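Local structure of FACT-Spt16 (Cicer arietinum, 5CE6) at residues K233-H237 / S238-E242; I446-K449 / A450-V454; A352-A355 / A356-V359; G214-K218 / N219-T223. The protein forms the N-terminal domain of the Spt16 subunit of the histone chaperone FACT and probably contributes to binding histones H3-H4 during transcription. All blocks are in the same frame, centred on the assembly; numbering follows the deposited sequence.

Interaction 1 of 4, residues K233-H237 / S238-E242; sequences KKILH and STLME
The flat carbonyl group of L236 takes two backbone donors from the first turn of helix 237-249. L240 N arrives nearly along the C=O axis at 3.1 Å from L236 O, whereas T239 N stands well above the carbonyl plane, 3.0 Å from the same oxygen. The CB of H237 leaves pointing away from 238-242, and its imidazole is held at the ring edge by N286 at ND1 and S273 at NE2; the side chain lies about 3 Å from a bound sodium ion. M241 N follows on to H237 O at 3.0 Å.

L236 holds the N-cap position, but its apolar side chain cannot cap. A water accepts from L236 N (3.0 Å) and joins it to T239 OG1 (2.9 Å), linking the N-cap amide to a side chain of the first turn. The hydroxyl of S238 is bonded to D287.

I235 crosses L240 at about a right angle, its CD1 meeting L240 CD2 at 3.5 Å. With CG1 anti to the backbone N (chi1 -168°), I235 also brings CG1 against T239 CG2. Branched apolar residues suit both ends of this grip, which closes over K224 of helix 200-230. I235, just before the N-cap, and L240, five residues on, thus form a hydrophobic staple.

Interaction 2 of 4, residues I446-K449 / A450-V454; sequences IGSK and ALKDV
S448 and A450 both have extended backbones, with K449 bent between them. The first torsion of S448 (chi1 172°) sets OG beside its carbonyl carbon, within reach of the next amide but one: A450 N donates to S448 OG at 3.0 Å, closing an ST turn. Just before it G447 has a phi of 130°, where a side chain would jam against the carbonyl of I446, so glycine fits. Beyond the turn, A450 O accepts D453 N at 2.9 Å and starts the short, weakly bonded helix 451-454.

The same hydroxyl is also a donor. S448 OG gives its proton to D453 OD2 at 2.7 Å, meeting the carboxylate on the anti side. K452 NZ grips the same OD2 on the syn side, in a salt bridge of 2.8 Å, and the two donors come from opposite faces of the carboxylate plane. A compact donor-acceptor and a short anion suit these places by tying loop to helix; the nearby ammonium probably favours the ionised aspartate.

The turn lies against strand 309-319 and helix 323-342. K449 runs past L333 to D431 and Q336, Y329 bonds K449 O, and V454 packs on F317 while its backbone pairs with L318.

Interaction 3 of 4, residues A352-A355 / A356-V359; sequences AYLA and AVSV
Y353 and V357 stand one turn apart on helix 349-363, an outer helix of the M24 metallopeptidase-like domain, whose family has the pita-bread fold. Their side chains run at a slant to each other. V357 CG2 presses against the CD2-CE2 side of the tyrosine ring, closest to Y353 CE2 at 3.4 Å, and approaches it obliquely. The valine is turned for this: CG1 is anti to the backbone N (chi1 178°), which swings CG2 beside that nitrogen and back toward the preceding turn. In Y353 it is CG that stands anti to the backbone N, which lays the ring beside V357 while it also meets A375, I390 and A392. The hydroxyl bonds the carbonyl of T372, so the phenol is held at its end by a polar contact and along its length by apolar ones, a combination that suits tyrosine.

L354 takes the more exposed flank. It lies side by side with V357, both pointing the same way, and its CD2 comes to 4.1 Å from CG2 of the valine. One methyl group of V357 thus touches both neighbours.

Alanines serve the side facing helix 323-342. A352 and A355 touch S342, and A356 touches V339; such small residues let the two helices come close. V359 meets K334 of that helix.

Backbone bonds hold these groups in their helical spacing. S358 N reaches L354 O at 2.9 Å and V359 N reaches A355 O at 3.3 Å. Y353 O accepts V357 N in its carbonyl plane, at 3.3 Å with an N-H...O angle of 162°, and takes a second, weak bond from A356 N.

Interaction 4 of 4, residues G214-K218 / N219-T223; sequences GSVMK and NFVVT
V216 O is gripped by two amides in succession, F220 N at 3.0 Å and V221 N at 2.9 Å. The second is the straighter, with an N-H...O angle of 169°, and points almost head-on at the oxygen; F220 N comes from above the carbonyl plane. V221 is five residues on from V216, and V222 N repeats this longer step to M217 O at 2.9 Å. Before the change, N219 N still makes the usual four-residue bond to S215 O at 2.7 Å.

Side chains fill in around these bonds. M217, folded at both chi2 and chi3, curls its SD back to within 3.9 Å of V221 CB, the two side chains crossing at a slant; the flexible thioether suits so tight a bend. V222 CG2 rests 3.3 Å from M217 O, and F220 CB lies close to V216 O. N219 packs its CB 3.2 Å from S215 O, and with CG anti to the carbonyl carbon (chi1 -60°) its OD1 lies near K218 CD.

Farther out, the apolar side of the helix rests on two sheet strands: M217 on C300 and V302 of strand 296-306 and on I313 and F317 of strand 309-319, where V222 also meets F317. The F220 ring leads away to T244 and V247 of helix 237-249. The axes of 214-218 and 219-223 differ by 26°. One extra residue in the turn, marked by the two i+5 bonds, makes a pi bulge in the long helix 200-230 of the pita-bread-like domain.

Overall arrangement
Interactions 2 and 4 touch directly although far apart in sequence. K218 NZ makes a probable hydrogen bond of 2.7 Å to I446 O, while I446 CD1 packs on M217 CG at 3.6 Å, so the C-terminal loop lies against helix 200-230. Interaction 1 follows interaction 4 on the next helix, their centres about 15 Å and nearest atoms about 5 Å apart. Interaction 3 stands off, with centres about 21 Å from interaction 2 and about 35 Å from interaction 1. Of the bound ions, potassium, at the site of A295, S420 and N422, lies about 12 Å from the side chain of H237 in interaction 1.

Interaction 1 of 4, residues K233-H237 / S238-E242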
ATOM      1  N   LYS A 233      -8.175   4.352  32.852  1.00 32.79           N
ATOM      2  CA  LYS A 233      -8.866   5.405  32.130  1.00 33.08           C
ATOM      3  C   LYS A 233      -9.863   4.818  31.144  1.00 28.59           C
ATOM      4  O   LYS A 233      -9.691   3.691  30.678  1.00 25.50           O
ATOM      5  CB  LYS A 233      -7.860   6.269  31.365  1.00 35.97           C
ATOM      6  CG  LYS A 233      -7.020   7.189  32.236  1.00 44.72           C
ATOM      7  CD  LYS A 233      -6.298   8.227  31.385  1.00 50.55           C
ATOM      8  CE  LYS A 233      -5.940   9.460  32.202  1.00 56.75           C
ATOM      9  NZ  LYS A 233      -4.473   9.589  32.418  1.00 58.13           N
ATOM     10  N   LYS A 234     -10.903   5.580  30.824  1.00 25.85           N
ATOM     11  CA  LYS A 234     -11.760   5.215  29.707  1.00 24.08           C
ATOM     12  C   LYS A 234     -11.358   6.020  28.477  1.00 21.96           C
ATOM     13  O   LYS A 234     -11.346   7.252  28.505  1.00 26.27           O
ATOM     14  CB  LYS A 234     -13.237   5.449  30.024  1.00 31.21           C
ATOM     15  CG  LYS A 234     -14.162   5.022  28.890  1.00 25.74           C
ATOM     16  CD  LYS A 234     -15.606   5.443  29.125  1.00 28.30           C
ATOM     17  CE  LYS A 234     -16.477   4.972  27.964  1.00 25.99           C
ATOM     18  NZ  LYS A 234     -17.878   5.458  28.061  1.00 24.66           N
ATOM     19  N   ILE A 235     -11.026   5.320  27.401  1.00 22.43           N
ATOM     20  CA  ILE A 235     -10.689   5.978  26.145  1.00 20.44           C
ATOM     21  C   ILE A 235     -11.347   5.227  24.985  1.00 18.65           C
ATOM     22  O   ILE A 235     -11.345   3.992  24.959  1.00 19.72           O
ATOM     23  CB  ILE A 235      -9.148   6.083  25.970  1.00 18.01           C
ATOM     24  CG1 ILE A 235      -8.788   7.028  24.821  1.00 18.91           C
ATOM     25  CG2 ILE A 235      -8.503   4.706  25.774  1.00 19.08           C
ATOM     26  CD1 ILE A 235      -7.314   7.365  24.762  1.00 24.77           C
ATOM     27  N   LEU A 236     -11.952   5.961  24.052  1.00 17.55           N
ATOM     28  CA  LEU A 236     -12.564   5.328  22.881  1.00 16.74           C
ATOM     29  C   LEU A 236     -11.512   4.920  21.861  1.00 15.50           C
ATOM     30  O   LEU A 236     -10.470   5.572  21.744  1.00 15.35           O
ATOM     31  CB  LEU A 236     -13.545   6.283  22.210  1.00 17.25           C
ATOM     32  CG  LEU A 236     -14.657   6.820  23.107  1.00 18.63           C
ATOM     33  CD1 LEU A 236     -15.682   7.563  22.258  1.00 19.07           C
ATOM     34  CD2 LEU A 236     -15.314   5.698  23.892  1.00 19.45           C
ATOM     35  N   HIS A 237     -11.780   3.863  21.098  1.00 14.73           N
ATOM     36  CA  HIS A 237     -10.814   3.444  20.083  1.00 13.64           C
ATOM     37  C   HIS A 237     -10.583   4.564  19.082  1.00 14.77           C
ATOM     38  O   HIS A 237      -9.468   4.768  18.621  1.00 12.97           O
ATOM     39  CB  HIS A 237     -11.258   2.174  19.354  1.00 13.02           C
ATOM     40  CG  HIS A 237     -11.339   0.965  20.237  1.00 13.43           C
ATOM     41  ND1 HIS A 237     -12.488   0.214  20.356  1.00 13.48           N
ATOM     42  CD2 HIS A 237     -10.417   0.383  21.040  1.00 14.61           C
ATOM     43  CE1 HIS A 237     -12.270  -0.784  21.200  1.00 16.86           C
ATOM     44  NE2 HIS A 237     -11.024  -0.700  21.633  1.00 14.14           N
ATOM     45  N   SER A 238     -11.640   5.308  18.765  1.00 15.31           N
ATOM     46  CA  SER A 238     -11.529   6.424  17.826  1.00 16.61           C
ATOM     47  C   SER A 238     -10.708   7.604  18.364  1.00 19.85           C
ATOM     48  O   SER A 238     -10.183   8.408  17.589  1.00 16.03           O
ATOM     49  CB  SER A 238     -12.920   6.910  17.418  1.00 14.76           C
ATOM     50  OG  SER A 238     -13.734   7.121  18.558  1.00 17.32           O
ATOM     51  N   THR A 239     -10.615   7.723  19.683  1.00 15.35           N
ATOM     52  CA  THR A 239      -9.783   8.758  20.293  1.00 16.00           C
ATOM     53  C   THR A 239      -8.322   8.348  20.191  1.00 15.26           C
ATOM     54  O   THR A 239      -7.462   9.159  19.843  1.00 15.34           O
ATOM     55  CB  THR A 239     -10.155   8.976  21.763  1.00 18.66           C
ATOM     56  OG1 THR A 239     -11.479   9.525  21.842  1.00 22.00           O
ATOM     57  CG2 THR A 239      -9.178   9.935  22.422  1.00 17.88           C
ATOM     58  N   LEU A 240      -8.040   7.085  20.490  1.00 14.66           N
ATOM     59  CA  LEU A 240      -6.698   6.559  20.251  1.00 14.43           C
ATOM     60  C   LEU A 240      -6.294   6.776  18.798  1.00 14.22           C
ATOM     61  O   LEU A 240      -5.147   7.126  18.504  1.00 17.53           O
ATOM     62  CB  LEU A 240      -6.609   5.072  20.612  1.00 13.88           C
ATOM     63  CG  LEU A 240      -6.654   4.835  22.118  1.00 17.83           C
ATOM     64  CD1 LEU A 240      -6.968   3.384  22.446  1.00 16.56           C
ATOM     65  CD2 LEU A 240      -5.329   5.249  22.744  1.00 16.61           C
ATOM     66  N   MET A 241      -7.240   6.568  17.888  1.00 12.80           N
ATOM     67  CA  MET A 241      -6.979   6.752  16.470  0.65 13.45           C
ATOM     68  C   MET A 241      -6.610   8.206  16.173  1.00 13.30           C
ATOM     69  O   MET A 241      -5.610   8.483  15.497  1.00 13.86           O
ATOM     70  CB  MET A 241      -8.213   6.330  15.662  0.65 16.83           C
ATOM     71  CG  MET A 241      -8.106   6.548  14.162  0.65 13.45           C
ATOM     72  SD  MET A 241      -9.719   6.364  13.372  0.65 18.71           S
ATOM     73  CE  MET A 241     -10.447   7.941  13.784  0.65 20.89           C
ATOM     74  N   GLU A 242      -7.415   9.137  16.674  1.00 14.02           N
ATOM     75  CA  GLU A 242      -7.174  10.551  16.397  1.00 15.74           C
ATOM     76  C   GLU A 242      -5.855  11.028  17.008  1.00 16.67           C
ATOM     77  O   GLU A 242      -5.089  11.754  16.367  1.00 19.14           O
ATOM     78  CB  GLU A 242      -8.354  11.402  16.885  1.00 19.57           C
TER
HETATM   79  O   HOH W   1     -12.080   8.942  24.657  1.00 16.77           O

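Interaction 2 of 4, residues I446-K449 / A450-V454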
ATOM      1  N   ILE A 446      11.242  -2.465  16.441  1.00 25.20           N
ATOM      2  CA  ILE A 446      11.145  -1.500  17.542  1.00 23.19           C
ATOM      3  C   ILE A 446      11.317  -2.132  18.912  1.00 27.67           C
ATOM      4  O   ILE A 446      11.059  -1.493  19.939  1.00 28.60           O
ATOM      5  CB  ILE A 446       9.805  -0.761  17.538  1.00 20.45           C
ATOM      6  CG1 ILE A 446       8.637  -1.748  17.583  1.00 24.12           C
ATOM      7  CG2 ILE A 446       9.700   0.144  16.326  1.00 19.91           C
ATOM      8  CD1 ILE A 446       7.284  -1.065  17.731  1.00 23.12           C
ATOM      9  N   GLY A 447      11.746  -3.386  18.931  1.00 27.19           N
ATOM     10  CA  GLY A 447      11.949  -4.080  20.185  1.00 29.49           C
ATOM     11  C   GLY A 447      11.269  -5.427  20.146  1.00 31.21           C
ATOM     12  O   GLY A 447      10.453  -5.695  19.265  1.00 29.58           O
ATOM     13  N   SER A 448      11.604  -6.278  21.109  1.00 26.43           N
ATOM     14  CA  SER A 448      11.105  -7.649  21.116  1.00 26.53           C
ATOM     15  C   SER A 448       9.594  -7.771  20.965  1.00 26.40           C
ATOM     16  O   SER A 448       8.827  -7.108  21.664  1.00 31.31           O
ATOM     17  CB  SER A 448      11.546  -8.366  22.388  1.00 32.19           C
ATOM     18  OG  SER A 448      10.924  -9.632  22.481  1.00 31.48           O
ATOM     19  N   LYS A 449       9.184  -8.621  20.027  1.00 28.99           N
ATOM     20  CA  LYS A 449       7.778  -8.931  19.812  1.00 29.21           C
ATOM     21  C   LYS A 449       7.387 -10.120  20.651  1.00 28.00           C
ATOM     22  O   LYS A 449       6.235 -10.554  20.607  1.00 20.49           O
ATOM     23  CB  LYS A 449       7.526  -9.271  18.343  1.00 22.53           C
ATOM     24  CG  LYS A 449       7.520  -8.087  17.423  1.00 15.32           C
ATOM     25  CD  LYS A 449       7.235  -8.509  15.987  1.00 15.27           C
ATOM     26  CE  LYS A 449       8.438  -9.115  15.288  1.00 15.96           C
ATOM     27  NZ  LYS A 449       8.132  -9.230  13.817  1.00 12.29           N
ATOM     28  N   ALA A 450       8.354 -10.669  21.394  1.00 21.23           N
ATOM     29  CA  ALA A 450       8.105 -11.845  22.208  1.00 29.80           C
ATOM     30  C   ALA A 450       6.988 -11.539  23.175  1.00 19.53           C
ATOM     31  O   ALA A 450       6.810 -10.386  23.586  1.00 19.92           O
ATOM     32  CB  ALA A 450       9.359 -12.274  22.960  1.00 30.96           C
ATOM     33  N   LEU A 451       6.230 -12.580  23.499  1.00 23.64           N
ATOM     34  CA  LEU A 451       5.102 -12.505  24.412  1.00 25.54           C
ATOM     35  C   LEU A 451       5.408 -11.706  25.673  1.00 27.58           C
ATOM     36  O   LEU A 451       4.628 -10.836  26.064  1.00 23.60           O
ATOM     37  CB  LEU A 451       4.672 -13.920  24.796  1.00 28.57           C
ATOM     38  CG  LEU A 451       3.472 -14.038  25.726  1.00 33.46           C
ATOM     39  CD1 LEU A 451       2.243 -13.527  25.029  1.00 26.31           C
ATOM     40  CD2 LEU A 451       3.282 -15.481  26.162  1.00 35.49           C
ATOM     41  N   LYS A 452       6.548 -11.997  26.299  1.00 31.28           N
ATOM     42  CA  LYS A 452       6.916 -11.371  27.569  1.00 30.80           C
ATOM     43  C   LYS A 452       6.979  -9.847  27.474  1.00 28.36           C
ATOM     44  O   LYS A 452       6.788  -9.144  28.467  1.00 31.09           O
ATOM     45  CB  LYS A 452       8.262 -11.911  28.069  1.00 27.41           C
ATOM     46  CG  LYS A 452       9.457 -11.402  27.276  1.00 32.17           C
ATOM     47  CD  LYS A 452      10.763 -11.582  28.043  1.00 41.33           C
ATOM     48  CE  LYS A 452      11.914 -10.883  27.332  1.00 39.31           C
ATOM     49  NZ  LYS A 452      12.036 -11.316  25.908  1.00 38.50           N
ATOM     50  N   ASP A 453       7.233  -9.340  26.275  1.00 22.23           N
ATOM     51  CA  ASP A 453       7.388  -7.905  26.074  1.00 21.85           C
ATOM     52  C   ASP A 453       6.119  -7.185  25.595  1.00 23.54           C
ATOM     53  O   ASP A 453       6.072  -5.956  25.596  1.00 27.42           O
ATOM     54  CB  ASP A 453       8.552  -7.637  25.122  1.00 27.45           C
ATOM     55  CG  ASP A 453       9.862  -8.137  25.678  1.00 37.31           C
ATOM     56  OD1 ASP A 453      10.309  -7.571  26.693  1.00 36.12           O
ATOM     57  OD2 ASP A 453      10.423  -9.106  25.125  1.00 38.77           O
ATOM     58  N   VAL A 454       5.104  -7.945  25.188  1.00 18.53           N
ATOM     59  CA  VAL A 454       3.826  -7.351  24.776  1.00 16.49           C
ATOM     60  C   VAL A 454       2.686  -7.793  25.680  1.00 17.55           C
ATOM     61  O   VAL A 454       1.522  -7.444  25.445  1.00 18.97           O
ATOM     62  CB  VAL A 454       3.464  -7.656  23.305  1.00 17.09           C
ATOM     63  CG1 VAL A 454       4.502  -7.050  22.374  1.00 20.56           C
ATOM     64  CG2 VAL A 454       3.359  -9.153  23.080  1.00 18.54           C
TER

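Interaction 3 of 4, residues A352-A355 / A356-V359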
ATOM      1  N   ALA A 352       6.735 -18.550   0.900  1.00 16.85           N
ATOM      2  CA  ALA A 352       6.812 -17.724   2.096  1.00 18.98           C
ATOM      3  C   ALA A 352       5.526 -17.822   2.905  1.00 15.88           C
ATOM      4  O   ALA A 352       5.564 -17.939   4.130  1.00 18.41           O
ATOM      5  CB  ALA A 352       7.119 -16.273   1.733  1.00 17.02           C
ATOM      6  N   TYR A 353       4.384 -17.768   2.224  1.00 12.90           N
ATOM      7  CA  TYR A 353       3.113 -17.960   2.911  1.00 16.86           C
ATOM      8  C   TYR A 353       3.024 -19.362   3.526  1.00 18.57           C
ATOM      9  O   TYR A 353       2.660 -19.520   4.696  1.00 18.82           O
ATOM     10  CB  TYR A 353       1.913 -17.685   1.984  1.00 14.34           C
ATOM     11  CG  TYR A 353       0.602 -17.924   2.710  1.00 14.80           C
ATOM     12  CD1 TYR A 353       0.072 -16.956   3.557  1.00 13.58           C
ATOM     13  CD2 TYR A 353      -0.064 -19.128   2.589  1.00 17.76           C
ATOM     14  CE1 TYR A 353      -1.120 -17.181   4.252  1.00 18.96           C
ATOM     15  CE2 TYR A 353      -1.244 -19.366   3.276  1.00 18.82           C
ATOM     16  CZ  TYR A 353      -1.765 -18.394   4.106  1.00 19.09           C
ATOM     17  OH  TYR A 353      -2.946 -18.654   4.788  1.00 18.65           O
ATOM     18  N   LEU A 354       3.374 -20.386   2.749  1.00 16.20           N
ATOM     19  CA  LEU A 354       3.274 -21.752   3.235  1.00 22.30           C
ATOM     20  C   LEU A 354       4.252 -22.037   4.373  1.00 20.26           C
ATOM     21  O   LEU A 354       4.052 -22.972   5.140  1.00 19.30           O
ATOM     22  CB  LEU A 354       3.445 -22.751   2.091  1.00 25.37           C
ATOM     23  CG  LEU A 354       2.255 -22.750   1.128  1.00 25.38           C
ATOM     24  CD1 LEU A 354       2.562 -23.542  -0.127  1.00 32.96           C
ATOM     25  CD2 LEU A 354       1.014 -23.300   1.825  1.00 25.96           C
ATOM     26  N   ALA A 355       5.297 -21.217   4.494  1.00 18.47           N
ATOM     27  CA  ALA A 355       6.199 -21.315   5.641  1.00 18.50           C
ATOM     28  C   ALA A 355       5.461 -21.014   6.947  1.00 21.37           C
ATOM     29  O   ALA A 355       5.731 -21.644   7.979  1.00 18.35           O
ATOM     30  CB  ALA A 355       7.398 -20.390   5.470  1.00 20.99           C
ATOM     31  N   ALA A 356       4.535 -20.055   6.896  1.00 16.43           N
ATOM     32  CA  ALA A 356       3.682 -19.740   8.041  1.00 13.56           C
ATOM     33  C   ALA A 356       2.728 -20.893   8.333  1.00 14.34           C
ATOM     34  O   ALA A 356       2.557 -21.288   9.486  1.00 16.86           O
ATOM     35  CB  ALA A 356       2.877 -18.474   7.789  1.00 13.41           C
ATOM     36  N   VAL A 357       2.072 -21.400   7.292  1.00 16.91           N
ATOM     37  CA  VAL A 357       1.160 -22.535   7.451  1.00 15.78           C
ATOM     38  C   VAL A 357       1.876 -23.717   8.107  1.00 15.25           C
ATOM     39  O   VAL A 357       1.336 -24.356   9.012  1.00 20.14           O
ATOM     40  CB  VAL A 357       0.557 -22.964   6.095  1.00 15.57           C
ATOM     41  CG1 VAL A 357      -0.357 -24.177   6.267  1.00 19.28           C
ATOM     42  CG2 VAL A 357      -0.206 -21.802   5.464  1.00 16.13           C
ATOM     43  N   SER A 358       3.103 -23.990   7.668  1.00 18.73           N
ATOM     44  CA  SER A 358       3.867 -25.114   8.210  1.00 22.61           C
ATOM     45  C   SER A 358       4.127 -24.966   9.705  1.00 23.28           C
ATOM     46  O   SER A 358       4.105 -25.952  10.458  1.00 23.18           O
ATOM     47  CB  SER A 358       5.192 -25.282   7.462  1.00 30.50           C
ATOM     48  OG  SER A 358       4.980 -25.686   6.123  1.00 36.18           O
ATOM     49  N   VAL A 359       4.386 -23.732  10.127  1.00 18.16           N
ATOM     50  CA  VAL A 359       4.606 -23.436  11.536  1.00 16.79           C
ATOM     51  C   VAL A 359       3.347 -23.712  12.355  1.00 17.54           C
ATOM     52  O   VAL A 359       3.402 -24.358  13.404  1.00 21.95           O
ATOM     53  CB  VAL A 359       5.032 -21.966  11.732  1.00 17.55           C
ATOM     54  CG1 VAL A 359       4.845 -21.534  13.179  1.00 18.72           C
ATOM     55  CG2 VAL A 359       6.473 -21.774  11.297  1.00 17.86           C
TER

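Interaction 4 of 4, residues G214-K218 / N219-T223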
ATOM      1  N   GLY A 214       7.352   3.103  13.263  1.00  9.95           N
ATOM      2  CA  GLY A 214       7.829   2.369  14.419  1.00 10.92           C
ATOM      3  C   GLY A 214       7.968   3.249  15.646  1.00 13.77           C
ATOM      4  O   GLY A 214       7.651   2.821  16.767  1.00 13.56           O
ATOM      5  N   SER A 215       8.437   4.477  15.438  1.00 14.47           N
ATOM      6  CA  SER A 215       8.623   5.419  16.536  1.00 16.78           C
ATOM      7  C   SER A 215       7.286   5.770  17.179  1.00 15.25           C
ATOM      8  O   SER A 215       7.190   5.908  18.403  1.00 20.62           O
ATOM      9  CB  SER A 215       9.302   6.700  16.052  1.00 28.15           C
ATOM     10  OG  SER A 215      10.530   6.417  15.421  1.00 41.16           O
ATOM     11  N   VAL A 216       6.269   5.936  16.344  1.00 13.97           N
ATOM     12  CA  VAL A 216       4.924   6.208  16.824  1.00 13.09           C
ATOM     13  C   VAL A 216       4.388   5.038  17.659  1.00 19.00           C
ATOM     14  O   VAL A 216       3.829   5.242  18.737  1.00 17.22           O
ATOM     15  CB  VAL A 216       3.975   6.545  15.655  1.00 13.63           C
ATOM     16  CG1 VAL A 216       2.522   6.532  16.101  1.00 15.69           C
ATOM     17  CG2 VAL A 216       4.349   7.893  15.061  1.00 18.44           C
ATOM     18  N   MET A 217       4.577   3.812  17.179  1.00 15.00           N
ATOM     19  CA  MET A 217       4.121   2.644  17.937  1.00 12.11           C
ATOM     20  C   MET A 217       4.852   2.543  19.268  1.00 17.19           C
ATOM     21  O   MET A 217       4.237   2.364  20.323  1.00 14.36           O
ATOM     22  CB  MET A 217       4.326   1.350  17.140  1.00 10.20           C
ATOM     23  CG  MET A 217       3.930   0.093  17.913  1.00 11.93           C
ATOM     24  SD  MET A 217       2.152  -0.021  18.181  1.00 13.09           S
ATOM     25  CE  MET A 217       1.611  -0.566  16.577  1.00 11.62           C
ATOM     26  N   LYS A 218       6.171   2.665  19.219  1.00 13.98           N
ATOM     27  CA  LYS A 218       6.982   2.474  20.414  1.00 16.25           C
ATOM     28  C   LYS A 218       6.846   3.617  21.416  1.00 16.94           C
ATOM     29  O   LYS A 218       6.663   3.386  22.620  1.00 18.59           O
ATOM     30  CB  LYS A 218       8.456   2.306  20.039  1.00 16.99           C
ATOM     31  CG  LYS A 218       9.312   1.768  21.182  1.00 28.20           C
ATOM     32  CD  LYS A 218      10.797   1.935  20.897  1.00 39.41           C
ATOM     33  CE  LYS A 218      11.655   1.429  22.052  1.00 49.60           C
ATOM     34  NZ  LYS A 218      11.746  -0.062  22.078  1.00 57.05           N
ATOM     35  N   ASN A 219       6.935   4.847  20.922  1.00 22.84           N
ATOM     36  CA  ASN A 219       7.058   6.000  21.805  1.00 21.11           C
ATOM     37  C   ASN A 219       5.750   6.720  22.098  1.00 21.42           C
ATOM     38  O   ASN A 219       5.681   7.525  23.026  1.00 28.10           O
ATOM     39  CB  ASN A 219       8.093   6.983  21.257  1.00 19.17           C
ATOM     40  CG  ASN A 219       9.464   6.357  21.123  1.00 29.56           C
ATOM     41  OD1 ASN A 219       9.918   5.635  22.012  1.00 28.20           O
ATOM     42  ND2 ASN A 219      10.129   6.625  20.008  1.00 29.76           N
ATOM     43  N   PHE A 220       4.718   6.450  21.311  1.00 15.21           N
ATOM     44  CA  PHE A 220       3.405   6.961  21.672  1.00 16.50           C
ATOM     45  C   PHE A 220       2.422   5.863  22.055  1.00 19.80           C
ATOM     46  O   PHE A 220       1.907   5.849  23.177  1.00 19.54           O
ATOM     47  CB  PHE A 220       2.792   7.850  20.589  1.00 19.28           C
ATOM     48  CG  PHE A 220       1.390   8.270  20.918  1.00 19.50           C
ATOM     49  CD1 PHE A 220       1.164   9.212  21.913  1.00 25.41           C
ATOM     50  CD2 PHE A 220       0.305   7.690  20.284  1.00 18.86           C
ATOM     51  CE1 PHE A 220      -0.113   9.588  22.248  1.00 24.01           C
ATOM     52  CE2 PHE A 220      -0.982   8.064  20.616  1.00 21.02           C
ATOM     53  CZ  PHE A 220      -1.191   9.013  21.601  1.00 22.93           C
ATOM     54  N   VAL A 221       2.149   4.953  21.124  1.00 17.65           N
ATOM     55  CA  VAL A 221       1.091   3.967  21.342  1.00 12.92           C
ATOM     56  C   VAL A 221       1.325   3.098  22.572  1.00 15.45           C
ATOM     57  O   VAL A 221       0.445   2.978  23.420  1.00 16.25           O
ATOM     58  CB  VAL A 221       0.837   3.082  20.107  1.00 12.73           C
ATOM     59  CG1 VAL A 221      -0.257   2.060  20.406  1.00 15.51           C
ATOM     60  CG2 VAL A 221       0.438   3.950  18.917  1.00 14.74           C
ATOM     61  N   VAL A 222       2.509   2.503  22.685  1.00 14.80           N
ATOM     62  CA  VAL A 222       2.767   1.617  23.816  1.00 15.51           C
ATOM     63  C   VAL A 222       2.646   2.361  25.143  1.00 17.06           C
ATOM     64  O   VAL A 222       1.975   1.898  26.063  1.00 17.92           O
ATOM     65  CB  VAL A 222       4.120   0.905  23.692  1.00 15.33           C
ATOM     66  CG1 VAL A 222       4.477   0.221  24.993  1.00 19.20           C
ATOM     67  CG2 VAL A 222       4.082  -0.100  22.535  1.00 17.13           C
ATOM     68  N   THR A 223       3.248   3.543  25.211  1.00 19.03           N
ATOM     69  CA  THR A 223       3.182   4.398  26.393  1.00 20.19           C
ATOM     70  C   THR A 223       1.752   4.815  26.730  1.00 20.37           C
ATOM     71  O   THR A 223       1.355   4.830  27.900  1.00 22.44           O
ATOM     72  CB  THR A 223       4.033   5.666  26.188  1.00 27.65           C
ATOM     73  OG1 THR A 223       5.390   5.284  25.944  1.00 33.59           O
ATOM     74  CG2 THR A 223       3.975   6.568  27.417  1.00 28.61           C
TER